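Local structure of protein ACDH-11, isoform b (Caenorhabditis elegans, 4Y9J) at residues F255-R260 against D291-E296; N267-V272 against A286-D291; Q476-T481 against L539-A544; K489-A494 against V557-C562. The protein is a flavoprotein of the acyl-CoA dehydrogenase family that assembles from four protein chains and carries bound flavin-adenine dinucleotide. One frame throughout, in Å; residues are numbered along the deposited sequence.

Contact 1: F255-R260 against D291-E296; sequences FLLKIR and DGAIAE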
loop_
_atom_site.group_PDB
_atom_site.type_symbol
_atom_site.label_atom_id
_atom_site.label_comp_id
_atom_site.label_asym_id
_atom_site.label_seq_id
_atom_site.Cartn_x
_atom_site.Cartn_y
_atom_site.Cartn_z
ATOM N N PHE B 255 18.458 1.510 34.297
ATOM C CA PHE B 255 17.581 0.360 34.478
ATOM C C PHE B 255 17.734 -0.623 33.365
ATOM O O PHE B 255 17.971 -0.262 32.200
ATOM C CB PHE B 255 16.082 0.762 34.554
ATOM C CG PHE B 255 15.751 1.619 35.725
ATOM C CD1 PHE B 255 15.983 2.975 35.676
ATOM C CD2 PHE B 255 15.253 1.074 36.876
ATOM C CE1 PHE B 255 15.717 3.781 36.767
ATOM C CE2 PHE B 255 14.961 1.882 37.994
ATOM C CZ PHE B 255 15.199 3.243 37.922
ATOM N N LEU B 256 17.516 -1.857 33.724
ATOM C CA LEU B 256 17.527 -2.978 32.800
ATOM C C LEU B 256 16.172 -3.628 32.876
ATOM O O LEU B 256 15.717 -3.900 33.998
ATOM C CB LEU B 256 18.593 -4.038 33.179
ATOM C CG LEU B 256 18.660 -5.293 32.290
ATOM C CD1 LEU B 256 19.129 -5.008 30.881
ATOM C CD2 LEU B 256 19.558 -6.365 32.958
ATOM N N LEU B 257 15.553 -3.874 31.716
ATOM C CA LEU B 257 14.266 -4.567 31.658
ATOM C C LEU B 257 14.103 -5.534 30.537
ATOM O O LEU B 257 14.794 -5.428 29.497
ATOM C CB LEU B 257 13.084 -3.607 31.644
ATOM C CG LEU B 257 12.779 -2.781 30.401
ATOM C CD1 LEU B 257 11.321 -2.376 30.351
ATOM C CD2 LEU B 257 13.586 -1.564 30.339
ATOM N N LYS B 258 13.199 -6.499 30.758
ATOM C CA LYS B 258 12.744 -7.402 29.720
ATOM C C LYS B 258 11.571 -6.732 28.985
ATOM O O LYS B 258 10.690 -6.202 29.642
ATOM C CB LYS B 258 12.273 -8.749 30.257
ATOM C CG LYS B 258 13.389 -9.742 30.454
ATOM C CD LYS B 258 12.847 -11.042 30.933
ATOM C CE LYS B 258 12.254 -11.901 29.807
ATOM N NZ LYS B 258 13.192 -12.180 28.708
ATOM N N ILE B 259 11.593 -6.768 27.661
ATOM C CA ILE B 259 10.604 -6.060 26.844
ATOM C C ILE B 259 9.279 -6.835 26.924
ATOM O O ILE B 259 8.184 -6.240 26.990
ATOM C CB ILE B 259 11.128 -5.870 25.426
ATOM C CG1 ILE B 259 12.352 -4.940 25.473
ATOM C CG2 ILE B 259 10.068 -5.263 24.490
ATOM C CD1 ILE B 259 12.984 -4.670 24.103
ATOM N N ARG B 260 9.359 -8.155 26.954
ATOM C CA ARG B 260 8.179 -9.030 26.971
ATOM C C ARG B 260 8.279 -10.003 28.103
ATOM O O ARG B 260 9.361 -10.409 28.485
ATOM C CB ARG B 260 8.011 -9.790 25.638
ATOM C CG ARG B 260 7.744 -8.844 24.468
ATOM C CD ARG B 260 7.664 -9.528 23.051
ATOM N NE ARG B 260 7.473 -8.467 22.063
ATOM C CZ ARG B 260 8.442 -7.657 21.585
ATOM N NH1 ARG B 260 9.744 -7.825 21.876
ATOM N NH2 ARG B 260 8.071 -6.660 20.759
ATOM N N ASP B 291 3.897 2.375 31.125
ATOM C CA ASP B 291 2.995 2.534 32.220
ATOM C C ASP B 291 3.065 1.317 33.105
ATOM O O ASP B 291 2.278 0.371 32.944
ATOM C CB ASP B 291 1.576 2.732 31.698
ATOM C CG ASP B 291 0.565 2.904 32.804
ATOM O OD1 ASP B 291 0.921 3.043 34.001
ATOM O OD2 ASP B 291 -0.627 2.871 32.464
ATOM N N GLY B 292 3.978 1.347 34.066
ATOM C CA GLY B 292 4.145 0.215 34.994
ATOM C C GLY B 292 5.082 -0.891 34.456
ATOM O O GLY B 292 5.039 -2.053 34.944
ATOM N N ALA B 293 5.951 -0.560 33.506
ATOM C CA ALA B 293 6.993 -1.497 33.025
ATOM C C ALA B 293 7.936 -1.873 34.152
ATOM O O ALA B 293 8.520 -1.029 34.782
ATOM C CB ALA B 293 7.777 -0.873 31.899
ATOM N N ILE B 294 8.055 -3.155 34.424
ATOM C CA ILE B 294 8.914 -3.636 35.524
ATOM C C ILE B 294 10.383 -3.670 35.111
ATOM O O ILE B 294 10.750 -4.290 34.091
ATOM C CB ILE B 294 8.426 -5.004 35.988
ATOM C CG1 ILE B 294 6.980 -4.830 36.432
ATOM C CG2 ILE B 294 9.245 -5.491 37.184
ATOM C CD1 ILE B 294 6.268 -6.112 36.757
ATOM N N ALA B 295 11.209 -3.003 35.910
ATOM C CA ALA B 295 12.582 -2.815 35.582
ATOM C C ALA B 295 13.478 -2.909 36.832
ATOM O O ALA B 295 13.064 -2.520 37.954
ATOM C CB ALA B 295 12.763 -1.475 34.925
ATOM N N GLU B 296 14.722 -3.331 36.604
ATOM C CA GLU B 296 15.713 -3.488 37.717
ATOM C C GLU B 296 16.751 -2.373 37.691
ATOM O O GLU B 296 17.336 -2.112 36.651
ATOM C CB GLU B 296 16.409 -4.818 37.591
ATOM C CG GLU B 296 15.544 -6.039 37.381
ATOM C CD GLU B 296 14.461 -6.239 38.402
ATOM O OE1 GLU B 296 14.614 -5.756 39.539
ATOM O OE2 GLU B 296 13.455 -6.946 38.075
HETATM O O HOH W 1 12.012 -6.613 33.420
#
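A295 is a small bump that fits between two residues of the facing strand. Its CB lies 4.0 Å from F255 CB and 3.9 Å from L257 CB. The hollow it enters is thus shaped by the first carbons of these side chains. L257 CB also lies 3.4 Å from I294 O. L257 CG stands between its backbone N and carbonyl carbon (chi1 72°), and CD1 reaches A293 CB at 4.1 Å. The F255 ring leads off beside the E296 carbonyl, with CD2 3.8 Å from E296 O. Beyond the pair, Y215 meets this ring edge-to-face.

The strands belong to the beta-rich middle domain of the acyl-CoA dehydrogenase fold. L256 and E296 form an antiparallel hydrogen-bonded pair, with L256 N to E296 O at 2.9 Å and E296 N to L256 O at 2.8 Å. Their side chains share the sheet face away from A295. There L256 packs on helix 166-175, while E296 OE1 bonds to T214. The strands splay at 130°, and a water links K258 N with I294 O past the last direct bonds. G292 and A293 form a G1 beta bulge opposite L217.

Contact 2: N267-V272 against A286-D291; sequences NGIQMV and AELLLD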
loop_
_atom_site.group_PDB
_atom_site.type_symbol
_atom_site.label_atom_id
_atom_site.label_comp_id
_atom_site.label_asym_id
_atom_site.label_seq_id
_atom_site.Cartn_x
_atom_site.Cartn_y
_atom_site.Cartn_z
ATOM N N ASN B 267 5.795 -5.888 28.504
ATOM C CA ASN B 267 5.990 -5.599 29.906
ATOM C C ASN B 267 5.629 -4.124 30.250
ATOM O O ASN B 267 6.501 -3.307 30.308
ATOM C CB ASN B 267 7.473 -5.953 30.323
ATOM C CG ASN B 267 7.879 -5.453 31.697
ATOM O OD1 ASN B 267 7.088 -5.257 32.606
ATOM N ND2 ASN B 267 9.183 -5.221 31.838
ATOM N N GLY B 268 4.353 -3.838 30.542
ATOM C CA GLY B 268 3.879 -2.484 30.901
ATOM C C GLY B 268 4.106 -1.449 29.757
ATOM O O GLY B 268 4.360 -0.285 30.035
ATOM N N ILE B 269 4.141 -1.870 28.492
ATOM C CA ILE B 269 4.547 -1.042 27.407
ATOM C C ILE B 269 3.489 -1.116 26.323
ATOM O O ILE B 269 2.921 -2.167 26.102
ATOM C CB ILE B 269 5.869 -1.568 26.772
ATOM C CG1 ILE B 269 7.037 -1.385 27.742
ATOM C CG2 ILE B 269 6.181 -0.973 25.412
ATOM C CD1 ILE B 269 8.171 -2.375 27.442
ATOM N N GLN B 270 3.225 0.014 25.685
ATOM C CA GLN B 270 2.389 0.070 24.489
ATOM C C GLN B 270 3.172 0.753 23.418
ATOM O O GLN B 270 3.935 1.752 23.698
ATOM C CB GLN B 270 1.081 0.858 24.733
ATOM C CG GLN B 270 -0.000 0.018 25.379
ATOM C CD GLN B 270 -1.311 0.792 25.477
ATOM O OE1 GLN B 270 -1.386 1.905 25.044
ATOM N NE2 GLN B 270 -2.261 0.229 26.092
ATOM N N MET B 271 3.088 0.244 22.208
ATOM C CA MET B 271 3.774 0.873 21.130
ATOM C C MET B 271 2.798 1.853 20.476
ATOM O O MET B 271 1.773 1.471 19.856
ATOM C CB MET B 271 4.246 -0.147 20.126
ATOM C CG MET B 271 5.159 -1.272 20.644
ATOM S SD MET B 271 5.908 -2.191 19.260
ATOM C CE MET B 271 6.548 -3.544 20.224
ATOM N N VAL B 272 3.099 3.116 20.572
ATOM C CA VAL B 272 2.188 4.135 20.078
ATOM C C VAL B 272 2.140 4.133 18.568
ATOM O O VAL B 272 1.043 4.236 18.015
ATOM C CB VAL B 272 2.555 5.540 20.646
ATOM C CG1 VAL B 272 1.612 6.612 20.098
ATOM C CG2 VAL B 272 2.483 5.530 22.155
ATOM N N ALA B 286 10.032 2.480 17.259
ATOM C CA ALA B 286 8.736 2.855 17.808
ATOM C C ALA B 286 8.799 3.984 18.771
ATOM O O ALA B 286 9.871 4.334 19.324
ATOM C CB ALA B 286 8.143 1.618 18.531
ATOM N N GLU B 287 7.648 4.555 19.049
ATOM C CA GLU B 287 7.441 5.336 20.250
ATOM C C GLU B 287 6.771 4.427 21.281
ATOM O O GLU B 287 5.784 3.743 20.961
ATOM C CB GLU B 287 6.533 6.529 19.999
ATOM C CG GLU B 287 7.073 7.450 18.905
ATOM C CD GLU B 287 6.122 8.537 18.441
ATOM O OE1 GLU B 287 5.116 8.848 19.157
ATOM O OE2 GLU B 287 6.442 9.068 17.332
ATOM N N LEU B 288 7.260 4.477 22.491
ATOM C CA LEU B 288 6.789 3.618 23.600
ATOM C C LEU B 288 6.187 4.404 24.704
ATOM O O LEU B 288 6.827 5.319 25.270
ATOM C CB LEU B 288 7.916 2.713 24.151
ATOM C CG LEU B 288 8.652 1.842 23.129
ATOM C CD1 LEU B 288 9.742 1.105 23.909
ATOM C CD2 LEU B 288 7.767 0.943 22.360
ATOM N N LEU B 289 5.008 3.983 25.133
ATOM C CA LEU B 289 4.406 4.506 26.312
ATOM C C LEU B 289 4.557 3.472 27.398
ATOM O O LEU B 289 3.953 2.372 27.326
ATOM C CB LEU B 289 2.959 4.937 26.061
ATOM C CG LEU B 289 2.117 5.376 27.251
ATOM C CD1 LEU B 289 2.711 6.560 27.994
ATOM C CD2 LEU B 289 0.670 5.773 26.925
ATOM N N LEU B 290 5.319 3.845 28.415
ATOM C CA LEU B 290 5.622 3.027 29.611
ATOM C C LEU B 290 4.668 3.368 30.716
ATOM O O LEU B 290 4.596 4.521 31.204
ATOM C CB LEU B 290 7.043 3.233 30.099
ATOM C CG LEU B 290 8.207 2.479 29.424
ATOM C CD1 LEU B 290 8.156 2.332 27.954
ATOM C CD2 LEU B 290 9.548 3.047 29.791
ATOM N N ASP B 291 3.897 2.375 31.125
ATOM C CA ASP B 291 2.995 2.534 32.220
ATOM C C ASP B 291 3.065 1.317 33.105
ATOM O O ASP B 291 2.278 0.371 32.944
ATOM C CB ASP B 291 1.576 2.732 31.698
ATOM C CG ASP B 291 0.565 2.904 32.804
ATOM O OD1 ASP B 291 0.921 3.043 34.001
ATOM O OD2 ASP B 291 -0.627 2.871 32.464
#
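A286 meets M271 loosely, its CB 4.5 Å from M271 SD. E287 follows, and its carbonyl O takes the N-H of V272 at 2.8 Å. The acid itself turns to partners beyond this pair: Y220 at OE1, and R273 and K275 in salt bridges at OE2. L288 lies beside M271, the two side chains pointing the same way. Its CD2 touches M271 CG at 3.8 Å and also reaches across I269, 3.9 Å from CG2. One branch therefore fills the gap between two residues of the facing strand. L289 is on the other face with Q270. Its CB meets V272 CG2 at 4.0 Å. L289 and Q270 exchange two backbone bonds, and L289 O is gripped a second time by H11 of the second subunit. L290 returns to the face of L288, and its CD1 lies 3.9 Å from I269 CG1. D291 ends the pairing, its N bonded to G268 O at 2.9 Å. G268 has positive phi (61°), a conformation that favours glycine.

The result is an antiparallel beta hairpin in the middle domain. On its far side strand 285-298 pairs with strand 214-225. W189 of strand 186-189 covers I269 and L288, and strand 88-93 lies against Q270.

Contact 3: Q476-T481 against L539-A544; sequences QLLGNT and LLIDHA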
loop_
_atom_site.group_PDB
_atom_site.type_symbol
_atom_site.label_atom_id
_atom_site.label_comp_id
_atom_site.label_asym_id
_atom_site.label_seq_id
_atom_site.Cartn_x
_atom_site.Cartn_y
_atom_site.Cartn_z
ATOM N N GLN B 476 54.777 8.786 18.131
ATOM C CA GLN B 476 55.109 7.359 17.971
ATOM C C GLN B 476 54.913 6.895 16.539
ATOM O O GLN B 476 55.751 6.176 15.942
ATOM C CB GLN B 476 54.196 6.502 18.834
ATOM C CG GLN B 476 54.342 6.752 20.317
ATOM C CD GLN B 476 53.400 5.917 21.172
ATOM O OE1 GLN B 476 52.339 5.484 20.754
ATOM N NE2 GLN B 476 53.831 5.653 22.381
ATOM N N LEU B 477 53.787 7.340 15.986
ATOM C CA LEU B 477 53.387 6.943 14.651
ATOM C C LEU B 477 54.421 7.525 13.651
ATOM O O LEU B 477 54.914 6.859 12.702
ATOM C CB LEU B 477 51.980 7.418 14.367
ATOM C CG LEU B 477 50.866 6.565 15.016
ATOM C CD1 LEU B 477 49.509 7.251 14.923
ATOM C CD2 LEU B 477 50.781 5.164 14.380
ATOM N N LEU B 478 54.808 8.765 13.891
ATOM C CA LEU B 478 55.654 9.449 12.927
ATOM C C LEU B 478 57.118 8.945 13.047
ATOM O O LEU B 478 57.862 8.937 12.049
ATOM C CB LEU B 478 55.575 10.969 13.099
ATOM C CG LEU B 478 54.218 11.611 12.738
ATOM C CD1 LEU B 478 54.355 13.103 12.855
ATOM C CD2 LEU B 478 53.724 11.200 11.366
ATOM N N GLY B 479 57.537 8.551 14.251
ATOM C CA GLY B 479 58.845 7.858 14.400
ATOM C C GLY B 479 58.676 6.566 13.602
ATOM O O GLY B 479 57.554 6.065 13.490
ATOM N N ASN B 480 59.743 6.025 13.017
ATOM C CA ASN B 480 59.573 4.985 11.959
ATOM C C ASN B 480 58.845 5.430 10.648
ATOM O O ASN B 480 58.639 4.586 9.787
ATOM C CB ASN B 480 59.021 3.602 12.483
ATOM C CG ASN B 480 57.853 3.721 13.481
ATOM O OD1 ASN B 480 56.651 3.755 13.097
ATOM N ND2 ASN B 480 58.194 3.759 14.776
ATOM N N THR B 481 58.495 6.724 10.471
ATOM C CA THR B 481 58.312 7.304 9.102
ATOM C C THR B 481 59.532 6.955 8.220
ATOM O O THR B 481 60.717 6.977 8.656
ATOM C CB THR B 481 58.167 8.876 9.007
ATOM O OG1 THR B 481 57.110 9.380 9.824
ATOM C CG2 THR B 481 57.847 9.321 7.561
ATOM N N LEU B 539 48.515 7.755 10.980
ATOM C CA LEU B 539 48.203 6.333 10.799
ATOM C C LEU B 539 48.478 5.906 9.379
ATOM O O LEU B 539 49.123 4.901 9.160
ATOM C CB LEU B 539 46.773 6.031 11.186
ATOM C CG LEU B 539 46.521 5.961 12.685
ATOM C CD1 LEU B 539 45.069 6.154 12.925
ATOM C CD2 LEU B 539 47.005 4.639 13.278
ATOM N N LEU B 540 48.088 6.730 8.411
ATOM C CA LEU B 540 48.352 6.436 7.010
ATOM C C LEU B 540 49.842 6.377 6.713
ATOM O O LEU B 540 50.291 5.575 5.912
ATOM C CB LEU B 540 47.665 7.499 6.106
ATOM C CG LEU B 540 46.163 7.309 5.903
ATOM C CD1 LEU B 540 45.575 8.508 5.216
ATOM C CD2 LEU B 540 45.873 6.057 5.097
ATOM N N ILE B 541 50.611 7.210 7.401
ATOM C CA ILE B 541 52.031 7.318 7.167
ATOM C C ILE B 541 52.697 6.068 7.715
ATOM O O ILE B 541 53.580 5.524 7.056
ATOM C CB ILE B 541 52.653 8.569 7.821
ATOM C CG1 ILE B 541 52.321 9.807 7.008
ATOM C CG2 ILE B 541 54.178 8.491 7.865
ATOM C CD1 ILE B 541 52.421 11.090 7.805
ATOM N N ASP B 542 52.293 5.686 8.920
ATOM C CA ASP B 542 52.807 4.513 9.589
ATOM C C ASP B 542 52.482 3.281 8.750
ATOM O O ASP B 542 53.336 2.443 8.483
ATOM C CB ASP B 542 52.177 4.426 10.964
ATOM C CG ASP B 542 52.835 3.390 11.866
ATOM O OD1 ASP B 542 54.059 3.408 12.057
ATOM O OD2 ASP B 542 52.078 2.563 12.388
ATOM N N HIS B 543 51.271 3.208 8.259
ATOM C CA HIS B 543 50.885 2.143 7.353
ATOM C C HIS B 543 51.705 2.066 6.067
ATOM O O HIS B 543 52.155 0.977 5.694
ATOM C CB HIS B 543 49.430 2.316 7.014
ATOM C CG HIS B 543 48.865 1.237 6.150
ATOM N ND1 HIS B 543 48.736 1.362 4.782
ATOM C CD2 HIS B 543 48.316 0.047 6.472
ATOM C CE1 HIS B 543 48.149 0.281 4.299
ATOM N NE2 HIS B 543 47.912 -0.540 5.303
ATOM N N ALA B 544 51.921 3.206 5.403
ATOM C CA ALA B 544 52.671 3.238 4.133
ATOM C C ALA B 544 54.164 2.979 4.335
ATOM O O ALA B 544 54.877 2.565 3.374
ATOM C CB ALA B 544 52.492 4.587 3.444
#
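L477 and D542 bring the two backbones closest, CA to CA 5.6 Å, where helix 466-478 ends beside helix 524-545 and the chain leaves through a type II beta turn from L478 to T481. L477 has the largest share of the contact, and its two methyls part to different neighbours. CD1 packs on L539 CG at 3.9 Å. CD2 lies over the carboxylate of D542, 3.5 Å from OD2, and the two side chains cross at about a right angle. D542 CG is anti to the backbone N (chi1 -169°), and the acid group beyond it lies against this leucine. The same OD2 forms a salt bridge with R40, so the carboxylate oxygen next to the methyl has a charged partner.

I541 meets the residues that follow L477. Its CD1 touches L478 CD2 at 3.8 Å. Its CG2 meets T481, 3.8 Å from the methyl CG2 and 3.6 Å from OG1. Its two branches thus reach the last turn of the helix and the end of the beta turn separately. The turn is closed by T481 N bonding to L478 O at 2.8 Å.

Both helices belong to the C-terminal helical region of the chain. Helix 486-512 covers L478 and T481. Helix 552-563 packs on L540 and I541, and helix 352-383 lies against L539 and L540. Within helix 524-545 itself, Y535 and A538 extend the surface that receives L477.

Contact 4: K489-A494 against V557-C562; sequences KKSKEA and VAYRYC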
loop_
_atom_site.group_PDB
_atom_site.type_symbol
_atom_site.label_atom_id
_atom_site.label_comp_id
_atom_site.label_asym_id
_atom_site.label_seq_id
_atom_site.Cartn_x
_atom_site.Cartn_y
_atom_site.Cartn_z
ATOM N N LYS B 489 58.203 12.027 3.889
ATOM C CA LYS B 489 58.828 13.103 4.669
ATOM C C LYS B 489 57.916 14.318 4.679
ATOM O O LYS B 489 57.648 14.905 5.745
ATOM C CB LYS B 489 60.226 13.516 4.162
ATOM C CG LYS B 489 60.810 14.721 4.941
ATOM C CD LYS B 489 62.041 15.423 4.314
ATOM C CE LYS B 489 63.101 14.455 3.873
ATOM N NZ LYS B 489 64.309 15.199 3.437
ATOM N N LYS B 490 57.423 14.693 3.497
ATOM C CA LYS B 490 56.561 15.859 3.411
ATOM C C LYS B 490 55.301 15.647 4.254
ATOM O O LYS B 490 54.821 16.563 4.935
ATOM C CB LYS B 490 56.160 16.122 1.968
ATOM C CG LYS B 490 57.186 16.891 1.166
ATOM C CD LYS B 490 56.561 17.468 -0.109
ATOM C CE LYS B 490 56.859 16.607 -1.329
ATOM N NZ LYS B 490 58.231 16.896 -1.835
ATOM N N SER B 491 54.752 14.445 4.176
ATOM C CA SER B 491 53.562 14.111 4.924
ATOM C C SER B 491 53.771 14.246 6.420
ATOM O O SER B 491 52.947 14.864 7.111
ATOM C CB SER B 491 53.090 12.693 4.578
ATOM O OG SER B 491 52.813 12.562 3.181
ATOM N N LYS B 492 54.883 13.667 6.919
ATOM C CA LYS B 492 55.298 13.866 8.298
ATOM C C LYS B 492 55.408 15.331 8.696
ATOM O O LYS B 492 54.922 15.698 9.779
ATOM C CB LYS B 492 56.623 13.121 8.593
ATOM C CG LYS B 492 57.222 13.470 9.963
ATOM C CD LYS B 492 58.601 12.889 10.234
ATOM C CE LYS B 492 58.857 12.859 11.735
ATOM N NZ LYS B 492 60.234 13.266 12.089
ATOM N N GLU B 493 56.028 16.172 7.850
ATOM C CA GLU B 493 56.203 17.572 8.249
ATOM C C GLU B 493 54.851 18.286 8.268
ATOM O O GLU B 493 54.631 19.191 9.068
ATOM C CB GLU B 493 57.171 18.316 7.328
ATOM C CG GLU B 493 58.583 17.770 7.452
ATOM C CD GLU B 493 59.524 18.191 6.341
ATOM O OE1 GLU B 493 59.106 18.863 5.392
ATOM O OE2 GLU B 493 60.706 17.848 6.420
ATOM N N ALA B 494 53.938 17.868 7.405
ATOM C CA ALA B 494 52.555 18.427 7.417
ATOM C C ALA B 494 51.795 18.110 8.738
ATOM O O ALA B 494 51.196 18.990 9.384
ATOM C CB ALA B 494 51.805 17.923 6.220
ATOM N N VAL B 557 48.515 7.605 -1.107
ATOM C CA VAL B 557 47.348 7.938 -0.282
ATOM C C VAL B 557 47.773 8.754 0.959
ATOM O O VAL B 557 47.133 9.743 1.307
ATOM C CB VAL B 557 46.620 6.663 0.157
ATOM C CG1 VAL B 557 45.626 6.978 1.238
ATOM C CG2 VAL B 557 45.883 6.033 -1.003
ATOM N N ALA B 558 48.886 8.367 1.611
ATOM C CA ALA B 558 49.335 9.110 2.782
ATOM C C ALA B 558 49.727 10.514 2.389
ATOM O O ALA B 558 49.432 11.466 3.141
ATOM C CB ALA B 558 50.461 8.418 3.493
ATOM N N TYR B 559 50.428 10.642 1.253
ATOM C CA TYR B 559 50.820 11.930 0.767
ATOM C C TYR B 559 49.614 12.830 0.459
ATOM O O TYR B 559 49.558 13.989 0.904
ATOM C CB TYR B 559 51.750 11.798 -0.461
ATOM C CG TYR B 559 51.961 13.108 -1.110
ATOM C CD1 TYR B 559 52.883 13.983 -0.609
ATOM C CD2 TYR B 559 51.140 13.544 -2.153
ATOM C CE1 TYR B 559 53.081 15.212 -1.145
ATOM C CE2 TYR B 559 51.339 14.806 -2.704
ATOM C CZ TYR B 559 52.332 15.627 -2.184
ATOM O OH TYR B 559 52.594 16.907 -2.666
ATOM N N ARG B 560 48.653 12.298 -0.286
ATOM C CA ARG B 560 47.436 13.085 -0.640
ATOM C C ARG B 560 46.600 13.461 0.567
ATOM O O ARG B 560 46.122 14.594 0.692
ATOM C CB ARG B 560 46.610 12.345 -1.664
ATOM C CG ARG B 560 47.366 12.138 -2.959
ATOM C CD ARG B 560 46.454 11.536 -3.979
ATOM N NE ARG B 560 47.120 11.181 -5.227
ATOM C CZ ARG B 560 46.483 10.804 -6.332
ATOM N NH1 ARG B 560 45.189 10.816 -6.358
ATOM N NH2 ARG B 560 47.143 10.470 -7.430
ATOM N N TYR B 561 46.483 12.543 1.510
ATOM C CA TYR B 561 45.683 12.820 2.698
ATOM C C TYR B 561 46.371 13.938 3.484
ATOM O O TYR B 561 45.706 14.828 3.990
ATOM C CB TYR B 561 45.547 11.551 3.583
ATOM C CG TYR B 561 44.544 11.716 4.692
ATOM C CD1 TYR B 561 44.886 12.365 5.869
ATOM C CD2 TYR B 561 43.247 11.217 4.561
ATOM C CE1 TYR B 561 43.941 12.549 6.872
ATOM C CE2 TYR B 561 42.297 11.411 5.551
ATOM C CZ TYR B 561 42.679 12.063 6.715
ATOM O OH TYR B 561 41.753 12.269 7.678
ATOM N N CYS B 562 47.685 13.872 3.600
ATOM C CA CYS B 562 48.368 14.777 4.493
ATOM C C CYS B 562 48.708 16.130 3.855
ATOM O O CYS B 562 48.780 17.147 4.541
ATOM C CB CYS B 562 49.654 14.151 5.007
ATOM S SG CYS B 562 49.362 12.818 6.172
#
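Y559 lies against K490 and S491, and can be followed outward from its backbone. Its CA is already close to the other helix, 3.2 Å from S491 OG. CB comes next, 3.9 Å from the same oxygen. CG is anti to the backbone N (chi1 170°). On the ring beyond it, CD1 is still near the serine, 4.0 Å from S491 OG. CE1 then meets the lysine, 4.0 Å from K490 CE, and the two side chains cross at a slant. K487, one turn earlier on the lysine's helix, makes a cation-pi contact with this ring. Two lysines of one helix thus gather at the tyrosine.

The serine hydroxyl does not bond across the gap. S491 OG is hydrogen-bonded to K487 O of its own helix, which gives the buried hydroxyl a partner. Its CB packs on C562 CB at 3.8 Å. A494 comes one turn on and sets its CB against the backbone of C562, 3.5 Å from O.

S491, A494 and C562, which meet across the interface, are all small, and the axes approach to 8.8 Å. R560 points away from this interface and forms a salt bridge with D583 of the third subunit, so the helix of 557-562 also faces another chain. I541 of helix 524-545 reaches S491 as well. The two helices run roughly the same way, 33° apart, joined by small side chains and by the Y559-K490 pair. With helix 524-545 beside them they form part of the alpha-helical C-terminal region of this acyl-CoA dehydrogenase family protein.

From the N terminus, contact 1 opens first at 255-260. Contact 2 then opens at 267-272 and closes at 286-291, before contact 1 closes at 291-296. The inner hairpin loop thus lies within the longer one. D291 is shared, strand 285-298 serves both, and N267 ties them by bonding to K258 and I259. Together they join three strands of the middle-domain sheet. Far along the chain, contact 3 opens at 476-481 and contact 4 at 489-494. Contact 3 closes at 539-544 and contact 4 at 557-562, so these two cross. I541 touches S491, so contacts 3 and 4 together tie four C-terminal helices. The two groups lie on opposite sides of the chain's centre.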